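Local coordinates for protein U4/U6 snRNA-associated-splicing factor PRP24 (Saccharomyces cerevisiae, PDB 4N0T) that binds U6 snRNA, promotes its annealing with U4 snRNA, and serves as a recycling factor of the spliceosome in pre-mRNA splicing, at residues Glu7-Tyr20 against Val72-Thr86. Numbering follows the deposited sequence.
Sequences ELTTVLVKNLPKSY and VGQNEIIVSHLTECT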
ATOM      1  N   GLU A   7     -14.175   5.159  13.253  1.00 20.29           N
ATOM      2  CA  GLU A   7     -14.068   5.955  14.471  1.00 29.22           C
ATOM      3  C   GLU A   7     -15.413   6.104  15.169  1.00 30.75           C
ATOM      4  O   GLU A   7     -15.508   5.999  16.403  1.00 30.63           O
ATOM      5  CB  GLU A   7     -13.507   7.344  14.152  1.00 31.48           C
ATOM      6  CG  GLU A   7     -13.548   8.281  15.357  1.00 36.44           C
ATOM      7  CD  GLU A   7     -12.833   9.599  15.132  1.00 38.44           C
ATOM      8  OE1 GLU A   7     -11.581   9.606  15.142  1.00 31.96           O
ATOM      9  OE2 GLU A   7     -13.522  10.633  14.963  1.00 41.54           O
ATOM     10  N   LEU A   8     -16.451   6.352  14.375  1.00 26.85           N
ATOM     11  CA  LEU A   8     -17.782   6.600  14.923  1.00 26.49           C
ATOM     12  C   LEU A   8     -18.218   5.539  15.927  1.00 23.82           C
ATOM     13  O   LEU A   8     -18.849   5.853  16.937  1.00 28.36           O
ATOM     14  CB  LEU A   8     -18.813   6.700  13.793  1.00 28.87           C
ATOM     15  CG  LEU A   8     -20.207   7.150  14.242  1.00 34.42           C
ATOM     16  CD1 LEU A   8     -20.156   8.587  14.741  1.00 32.54           C
ATOM     17  CD2 LEU A   8     -21.242   6.984  13.124  1.00 35.98           C
ATOM     18  N   THR A   9     -17.864   4.283  15.677  1.00 21.60           N
ATOM     19  CA  THR A   9     -18.310   3.222  16.569  1.00 20.10           C
ATOM     20  C   THR A   9     -17.217   2.704  17.504  1.00 15.52           C
ATOM     21  O   THR A   9     -17.383   1.663  18.136  1.00 20.18           O
ATOM     22  CB  THR A   9     -18.917   2.043  15.796  1.00 24.20           C
ATOM     23  OG1 THR A   9     -17.895   1.401  15.019  1.00 24.14           O
ATOM     24  CG2 THR A   9     -20.030   2.530  14.877  1.00 22.94           C
ATOM     25  N   THR A  10     -16.116   3.441  17.600  1.00 17.82           N
ATOM     26  CA  THR A  10     -14.983   2.982  18.403  1.00 16.52           C
ATOM     27  C   THR A  10     -14.871   3.762  19.715  1.00 15.98           C
ATOM     28  O   THR A  10     -14.989   5.002  19.745  1.00 19.26           O
ATOM     29  CB  THR A  10     -13.665   3.091  17.624  1.00 21.15           C
ATOM     30  OG1 THR A  10     -13.787   2.347  16.406  1.00 21.27           O
ATOM     31  CG2 THR A  10     -12.504   2.522  18.430  1.00 18.45           C
ATOM     32  N   VAL A  11     -14.636   3.033  20.790  1.00 16.65           N
ATOM     33  CA  VAL A  11     -14.434   3.671  22.084  1.00 17.13           C
ATOM     34  C   VAL A  11     -13.058   3.351  22.633  1.00 18.27           C
ATOM     35  O   VAL A  11     -12.434   2.344  22.254  1.00 17.77           O
ATOM     36  CB  VAL A  11     -15.498   3.250  23.123  1.00 16.13           C
ATOM     37  CG1 VAL A  11     -16.893   3.574  22.594  1.00 22.71           C
ATOM     38  CG2 VAL A  11     -15.382   1.771  23.445  1.00 16.57           C
ATOM     39  N   LEU A  12     -12.614   4.206  23.546  1.00 15.81           N
ATOM     40  CA  LEU A  12     -11.350   4.053  24.245  1.00 12.32           C
ATOM     41  C   LEU A  12     -11.673   3.726  25.696  1.00 17.78           C
ATOM     42  O   LEU A  12     -12.517   4.389  26.297  1.00 19.05           O
ATOM     43  CB  LEU A  12     -10.597   5.382  24.209  1.00 14.87           C
ATOM     44  CG  LEU A  12      -9.289   5.451  25.008  1.00 20.00           C
ATOM     45  CD1 LEU A  12      -8.286   4.511  24.399  1.00 22.53           C
ATOM     46  CD2 LEU A  12      -8.733   6.870  25.057  1.00 25.16           C
ATOM     47  N   VAL A  13     -11.017   2.708  26.237  1.00 16.34           N
ATOM     48  CA  VAL A  13     -11.170   2.358  27.652  1.00 16.34           C
ATOM     49  C   VAL A  13      -9.834   2.611  28.321  1.00 20.69           C
ATOM     50  O   VAL A  13      -8.801   2.123  27.848  1.00 20.45           O
ATOM     51  CB  VAL A  13     -11.564   0.885  27.850  1.00 17.25           C
ATOM     52  CG1 VAL A  13     -11.817   0.600  29.330  1.00 19.13           C
ATOM     53  CG2 VAL A  13     -12.804   0.551  27.055  1.00 17.83           C
ATOM     54  N   LYS A  14      -9.848   3.382  29.408  1.00 16.39           N
ATOM     55  CA  LYS A  14      -8.626   3.644  30.165  1.00 16.88           C
ATOM     56  C   LYS A  14      -8.724   3.048  31.567  1.00 19.40           C
ATOM     57  O   LYS A  14      -9.811   2.971  32.138  1.00 19.49           O
ATOM     58  CB  LYS A  14      -8.364   5.152  30.252  1.00 19.66           C
ATOM     59  CG  LYS A  14      -7.133   5.509  31.063  1.00 23.30           C
ATOM     60  CD  LYS A  14      -6.829   6.989  31.016  1.00 23.82           C
ATOM     61  CE  LYS A  14      -5.513   7.269  31.740  1.00 31.06           C
ATOM     62  NZ  LYS A  14      -5.176   8.722  31.708  1.00 31.50           N
ATOM     63  N   ASN A  15      -7.576   2.595  32.070  1.00 15.99           N
ATOM     64  CA  ASN A  15      -7.416   2.128  33.460  1.00 17.31           C
ATOM     65  C   ASN A  15      -7.958   0.728  33.726  1.00 21.59           C
ATOM     66  O   ASN A  15      -8.369   0.417  34.848  1.00 24.36           O
ATOM     67  CB  ASN A  15      -7.984   3.122  34.485  1.00 18.04           C
ATOM     68  CG  ASN A  15      -7.317   2.975  35.848  1.00 25.66           C
ATOM     69  OD1 ASN A  15      -6.110   2.728  35.919  1.00 23.92           O
ATOM     70  ND2 ASN A  15      -8.093   3.103  36.926  1.00 26.35           N
ATOM     71  N   LEU A  16      -7.954  -0.125  32.707  1.00 17.41           N
ATOM     72  CA  LEU A  16      -8.249  -1.536  32.923  1.00 20.07           C
ATOM     73  C   LEU A  16      -7.129  -2.150  33.763  1.00 23.48           C
ATOM     74  O   LEU A  16      -5.980  -1.685  33.709  1.00 23.68           O
ATOM     75  CB  LEU A  16      -8.349  -2.275  31.586  1.00 21.02           C
ATOM     76  CG  LEU A  16      -9.570  -1.917  30.740  1.00 21.32           C
ATOM     77  CD1 LEU A  16      -9.373  -2.344  29.284  1.00 21.57           C
ATOM     78  CD2 LEU A  16     -10.820  -2.555  31.305  1.00 21.50           C
ATOM     79  N   PRO A  17      -7.451  -3.202  34.523  1.00 21.71           N
ATOM     80  CA  PRO A  17      -6.433  -3.861  35.352  1.00 29.08           C
ATOM     81  C   PRO A  17      -5.286  -4.406  34.503  1.00 29.78           C
ATOM     82  O   PRO A  17      -5.512  -4.745  33.337  1.00 28.77           O
ATOM     83  CB  PRO A  17      -7.200  -5.031  35.981  1.00 30.87           C
ATOM     84  CG  PRO A  17      -8.636  -4.586  35.986  1.00 27.86           C
ATOM     85  CD  PRO A  17      -8.793  -3.780  34.724  1.00 20.43           C
ATOM     86  N   LYS A  18      -4.088  -4.484  35.081  1.00 31.24           N
ATOM     87  CA  LYS A  18      -2.933  -5.107  34.424  1.00 36.21           C
ATOM     88  C   LYS A  18      -3.259  -6.484  33.842  1.00 35.01           C
ATOM     89  O   LYS A  18      -2.770  -6.861  32.771  1.00 35.10           O
ATOM     90  CB  LYS A  18      -1.795  -5.264  35.435  1.00 45.89           C
ATOM     91  CG  LYS A  18      -0.569  -4.418  35.158  1.00 56.55           C
ATOM     92  CD  LYS A  18       0.704  -5.226  35.394  1.00 62.75           C
ATOM     93  CE  LYS A  18       1.010  -6.133  34.209  1.00 63.94           C
ATOM     94  NZ  LYS A  18       1.510  -5.346  33.043  1.00 62.19           N
ATOM     95  N   SER A  19      -4.099  -7.224  34.557  1.00 37.95           N
ATOM     96  CA  SER A  19      -4.415  -8.607  34.210  1.00 44.74           C
ATOM     97  C   SER A  19      -5.417  -8.735  33.071  1.00 45.59           C
ATOM     98  O   SER A  19      -5.687  -9.843  32.598  1.00 46.46           O
ATOM     99  CB  SER A  19      -4.948  -9.353  35.439  1.00 48.79           C
ATOM    100  OG  SER A  19      -6.264  -8.937  35.774  1.00 49.67           O
ATOM    101  N   TYR A  20      -5.974  -7.610  32.629  1.00 42.76           N
ATOM    102  CA  TYR A  20      -7.018  -7.656  31.614  1.00 39.41           C
ATOM    103  C   TYR A  20      -6.487  -7.911  30.205  1.00 38.29           C
ATOM    104  O   TYR A  20      -5.654  -7.164  29.677  1.00 43.55           O
ATOM    105  CB  TYR A  20      -7.921  -6.416  31.675  1.00 37.44           C
ATOM    106  CG  TYR A  20      -9.297  -6.755  32.200  1.00 37.65           C
ATOM    107  CD1 TYR A  20      -9.456  -7.273  33.479  1.00 38.00           C
ATOM    108  CD2 TYR A  20     -10.432  -6.578  31.418  1.00 38.30           C
ATOM    109  CE1 TYR A  20     -10.699  -7.602  33.970  1.00 39.84           C
ATOM    110  CE2 TYR A  20     -11.692  -6.905  31.905  1.00 40.33           C
ATOM    111  CZ  TYR A  20     -11.811  -7.421  33.183  1.00 43.64           C
ATOM    112  OH  TYR A  20     -13.044  -7.753  33.698  1.00 51.89           O
ATOM    113  N   VAL A  72     -13.811  -2.244  37.583  1.00 23.13           N
ATOM    114  CA  VAL A  72     -13.389  -3.531  37.059  1.00 24.68           C
ATOM    115  C   VAL A  72     -12.240  -4.009  37.945  1.00 27.89           C
ATOM    116  O   VAL A  72     -11.188  -3.356  38.016  1.00 27.66           O
ATOM    117  CB  VAL A  72     -12.919  -3.383  35.606  1.00 24.91           C
ATOM    118  CG1 VAL A  72     -12.447  -4.717  35.057  1.00 27.29           C
ATOM    119  CG2 VAL A  72     -14.044  -2.811  34.752  1.00 25.88           C
ATOM    120  N   GLY A  73     -12.449  -5.128  38.636  1.00 29.40           N
ATOM    121  CA  GLY A  73     -11.535  -5.542  39.694  1.00 31.96           C
ATOM    122  C   GLY A  73     -11.662  -4.523  40.809  1.00 29.52           C
ATOM    123  O   GLY A  73     -12.708  -4.440  41.466  1.00 34.91           O
ATOM    124  N   GLN A  74     -10.616  -3.726  41.008  1.00 25.56           N
ATOM    125  CA  GLN A  74     -10.730  -2.548  41.856  1.00 29.53           C
ATOM    126  C   GLN A  74     -10.338  -1.292  41.093  1.00 31.00           C
ATOM    127  O   GLN A  74     -10.101  -0.242  41.698  1.00 31.16           O
ATOM    128  CB  GLN A  74      -9.877  -2.707  43.114  1.00 35.89           C
ATOM    129  CG  GLN A  74     -10.343  -3.852  43.995  1.00 41.73           C
ATOM    130  CD  GLN A  74      -9.430  -4.099  45.176  1.00 43.49           C
ATOM    131  OE1 GLN A  74      -8.479  -3.352  45.413  1.00 44.44           O
ATOM    132  NE2 GLN A  74      -9.718  -5.155  45.926  1.00 44.16           N
ATOM    133  N   ASN A  75     -10.267  -1.409  39.764  1.00 26.13           N
ATOM    134  CA  ASN A  75      -9.926  -0.275  38.904  1.00 24.16           C
ATOM    135  C   ASN A  75     -11.158   0.465  38.412  1.00 19.64           C
ATOM    136  O   ASN A  75     -12.083  -0.155  37.883  1.00 24.21           O
ATOM    137  CB  ASN A  75      -9.117  -0.746  37.688  1.00 26.29           C
ATOM    138  CG  ASN A  75      -7.666  -0.982  38.014  1.00 31.77           C
ATOM    139  OD1 ASN A  75      -7.323  -1.339  39.144  1.00 31.34           O
ATOM    140  ND2 ASN A  75      -6.794  -0.771  37.028  1.00 24.47           N
ATOM    141  N   GLU A  76     -11.180   1.783  38.605  1.00 17.85           N
ATOM    142  CA  GLU A  76     -12.243   2.616  38.058  1.00 18.67           C
ATOM    143  C   GLU A  76     -11.870   2.946  36.612  1.00 20.55           C
ATOM    144  O   GLU A  76     -10.873   3.631  36.378  1.00 22.26           O
ATOM    145  CB  GLU A  76     -12.368   3.920  38.850  1.00 23.96           C
ATOM    146  CG  GLU A  76     -13.527   4.810  38.406  1.00 27.00           C
ATOM    147  CD  GLU A  76     -13.789   5.967  39.361  1.00 31.94           C
ATOM    148  OE1 GLU A  76     -14.180   7.056  38.880  1.00 31.94           O
ATOM    149  OE2 GLU A  76     -13.617   5.785  40.594  1.00 31.72           O
ATOM    150  N   ILE A  77     -12.660   2.454  35.659  1.00 18.81           N
ATOM    151  CA  ILE A  77     -12.357   2.658  34.233  1.00 19.81           C
ATOM    152  C   ILE A  77     -12.980   3.940  33.703  1.00 23.12           C
ATOM    153  O   ILE A  77     -13.907   4.495  34.310  1.00 22.46           O
ATOM    154  CB  ILE A  77     -12.816   1.458  33.353  1.00 17.57           C
ATOM    155  CG1 ILE A  77     -14.338   1.289  33.409  1.00 19.42           C
ATOM    156  CG2 ILE A  77     -12.102   0.176  33.785  1.00 21.42           C
ATOM    157  CD1 ILE A  77     -14.884   0.258  32.429  1.00 21.36           C
ATOM    158  N   ILE A  78     -12.464   4.425  32.568  1.00 17.82           N
ATOM    159  CA  ILE A  78     -13.043   5.566  31.893  1.00 16.90           C
ATOM    160  C   ILE A  78     -13.285   5.084  30.476  1.00 22.15           C
ATOM    161  O   ILE A  78     -12.398   4.480  29.869  1.00 19.09           O
ATOM    162  CB  ILE A  78     -12.091   6.787  31.896  1.00 18.33           C
ATOM    163  CG1 ILE A  78     -11.767   7.184  33.349  1.00 25.36           C
ATOM    164  CG2 ILE A  78     -12.721   7.972  31.171  1.00 19.81           C
ATOM    165  CD1 ILE A  78     -10.699   8.255  33.491  1.00 32.84           C
ATOM    166  N   VAL A  79     -14.496   5.297  29.983  1.00 18.99           N
ATOM    167  CA  VAL A  79     -14.841   4.885  28.632  1.00 16.59           C
ATOM    168  C   VAL A  79     -15.309   6.117  27.868  1.00 19.20           C
ATOM    169  O   VAL A  79     -16.174   6.869  28.343  1.00 20.53           O
ATOM    170  CB  VAL A  79     -15.937   3.781  28.626  1.00 16.61           C
ATOM    171  CG1 VAL A  79     -16.214   3.309  27.188  1.00 16.78           C
ATOM    172  CG2 VAL A  79     -15.543   2.585  29.518  1.00 17.93           C
ATOM    173  N   SER A  80     -14.756   6.332  26.673  1.00 16.11           N
ATOM    174  CA  SER A  80     -15.060   7.541  25.924  1.00 15.11           C
ATOM    175  C   SER A  80     -15.058   7.255  24.432  1.00 17.12           C
ATOM    176  O   SER A  80     -14.483   6.259  24.000  1.00 17.17           O
ATOM    177  CB  SER A  80     -14.027   8.622  26.225  1.00 20.16           C
ATOM    178  OG  SER A  80     -12.721   8.148  25.943  1.00 26.46           O
ATOM    179  N   HIS A  81     -15.712   8.115  23.662  1.00 18.34           N
ATOM    180  CA  HIS A  81     -15.595   8.042  22.204  1.00 16.42           C
ATOM    181  C   HIS A  81     -14.128   8.232  21.841  1.00 20.85           C
ATOM    182  O   HIS A  81     -13.453   9.121  22.381  1.00 20.84           O
ATOM    183  CB  HIS A  81     -16.426   9.139  21.528  1.00 19.62           C
ATOM    184  CG  HIS A  81     -17.909   8.920  21.592  1.00 25.50           C
ATOM    185  ND1 HIS A  81     -18.542   7.891  20.928  1.00 26.49           N
ATOM    186  CD2 HIS A  81     -18.887   9.623  22.216  1.00 29.23           C
ATOM    187  CE1 HIS A  81     -19.844   7.962  21.146  1.00 28.93           C
ATOM    188  NE2 HIS A  81     -20.078   8.999  21.931  1.00 28.94           N
ATOM    189  N   LEU A  82     -13.623   7.407  20.926  1.00 20.90           N
ATOM    190  CA  LEU A  82     -12.261   7.611  20.447  1.00 22.51           C
ATOM    191  C   LEU A  82     -12.333   8.732  19.441  1.00 24.78           C
ATOM    192  O   LEU A  82     -12.960   8.582  18.395  1.00 28.56           O
ATOM    193  CB  LEU A  82     -11.698   6.355  19.780  1.00 23.78           C
ATOM    194  CG  LEU A  82     -10.224   6.481  19.368  1.00 27.36           C
ATOM    195  CD1 LEU A  82      -9.322   6.445  20.599  1.00 20.72           C
ATOM    196  CD2 LEU A  82      -9.830   5.389  18.381  1.00 29.19           C
ATOM    197  N   THR A  83     -11.729   9.869  19.765  1.00 20.09           N
ATOM    198  CA  THR A  83     -11.765  11.012  18.866  1.00 18.03           C
ATOM    199  C   THR A  83     -10.473  11.807  18.951  1.00 20.78           C
ATOM    200  O   THR A  83      -9.851  11.900  20.017  1.00 21.38           O
ATOM    201  CB  THR A  83     -12.981  11.931  19.143  1.00 27.11           C
ATOM    202  OG1 THR A  83     -12.924  13.061  18.274  1.00 35.31           O
ATOM    203  CG2 THR A  83     -12.956  12.430  20.555  1.00 28.23           C
ATOM    204  N   GLU A  84     -10.057  12.344  17.804  1.00 20.33           N
ATOM    205  CA  GLU A  84      -8.815  13.106  17.710  1.00 21.48           C
ATOM    206  C   GLU A  84      -7.588  12.333  18.195  1.00 20.48           C
ATOM    207  O   GLU A  84      -6.589  12.922  18.604  1.00 23.58           O
ATOM    208  CB  GLU A  84      -8.959  14.453  18.427  1.00 24.96           C
ATOM    209  CG  GLU A  84     -10.077  15.309  17.855  1.00 33.49           C
ATOM    210  CD  GLU A  84     -10.130  16.677  18.487  1.00 41.39           C
ATOM    211  OE1 GLU A  84     -10.855  16.837  19.490  1.00 43.44           O
ATOM    212  OE2 GLU A  84      -9.432  17.586  17.986  1.00 45.14           O
ATOM    213  N   CYS A  85      -7.652  11.008  18.100  1.00 19.81           N
ATOM    214  CA  CYS A  85      -6.550  10.154  18.506  1.00 17.71           C
ATOM    215  C   CYS A  85      -5.994   9.301  17.376  1.00 16.02           C
ATOM    216  O   CYS A  85      -5.379   8.267  17.636  1.00 17.52           O
ATOM    217  CB  CYS A  85      -7.011   9.208  19.608  1.00 16.83           C
ATOM    218  SG  CYS A  85      -7.328  10.030  21.192  1.00 23.17           S
ATOM    219  N   THR A  86      -6.213   9.714  16.126  1.00 19.02           N
ATOM    220  CA  THR A  86      -5.779   8.901  15.002  1.00 19.25           C
ATOM    221  C   THR A  86      -4.798   9.667  14.110  1.00 14.02           C
ATOM    222  O   THR A  86      -5.044  10.817  13.733  1.00 19.90           O
ATOM    223  CB  THR A  86      -6.994   8.431  14.165  1.00 17.19           C
ATOM    224  OG1 THR A  86      -7.889   7.689  15.007  1.00 21.52           O
ATOM    225  CG2 THR A  86      -6.541   7.551  13.003  1.00 17.42           C
TER
HETATM  226  O   HOH W   1      -9.458   9.223  16.908  1.00 20.15           O
HETATM  227  O   HOH W   2     -15.656   8.045  18.287  1.00 28.60           O
HETATM  228  O   HOH W   3     -11.037  12.442  15.181  1.00 30.30           O
HETATM  229  O   HOH W   4     -17.775   5.800  19.462  1.00 25.51           O
HETATM  230  O   HOH W   5     -11.586   6.841  27.857  1.00 23.76           O
HETATM  231  O   HOH W   6      -9.095   3.183  39.959  1.00 28.00           O
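The flat side chains of Asn15 and Asn75 cross at about a right angle, yet their amide planes are only 16° apart, and each amide gives an N-H to the other strand's backbone. Asn15 ND2 reaches Glu76 O at 2.9 Å, the acceptor lying in the plane of the Asn15 amide but the donor standing above the carbonyl plane; Asn75 ND2 returns a bond to Asn15 O, again from above the carbonyl. With CG swung anti to the backbone N (chi1 -155°), Asn15 carries its amide across to the neighbouring strand. Shortened to an alanine here, the side chain would probably leave Glu76 O without this donor. Next to this pair, Val72 CG1 sits obliquely against the Tyr20 ring, 3.4 Å from CZ, and also packs on Pro17 CD. At the far end the His81 ring has water 4 at its edge, in plane; the same water lies 2.7 Å from Leu8 O and 2.9 Å from Thr10 O. Between these ends run the first and last long strands of the first RRM, neighbours in its antiparallel sheet, paired by backbone bonds such as Leu12 N to Ser80 O (2.8 Å). Val13 and Val79 share one face, meeting at CG2 to CG2 (4.2 Å), where Phe29 packs on Val13; Leu12, Lys14, Ile78 and Ser80 line the other. Where Leu82 N still bonds Thr10 O, the Leu82 side chain lies alongside Thr10, CD2 to CG2 3.9 Å. Glu7 OE1 accepts from water 1, which bridges to Cys85 N and Thr86 OG1, the latter also bonded to Asp132.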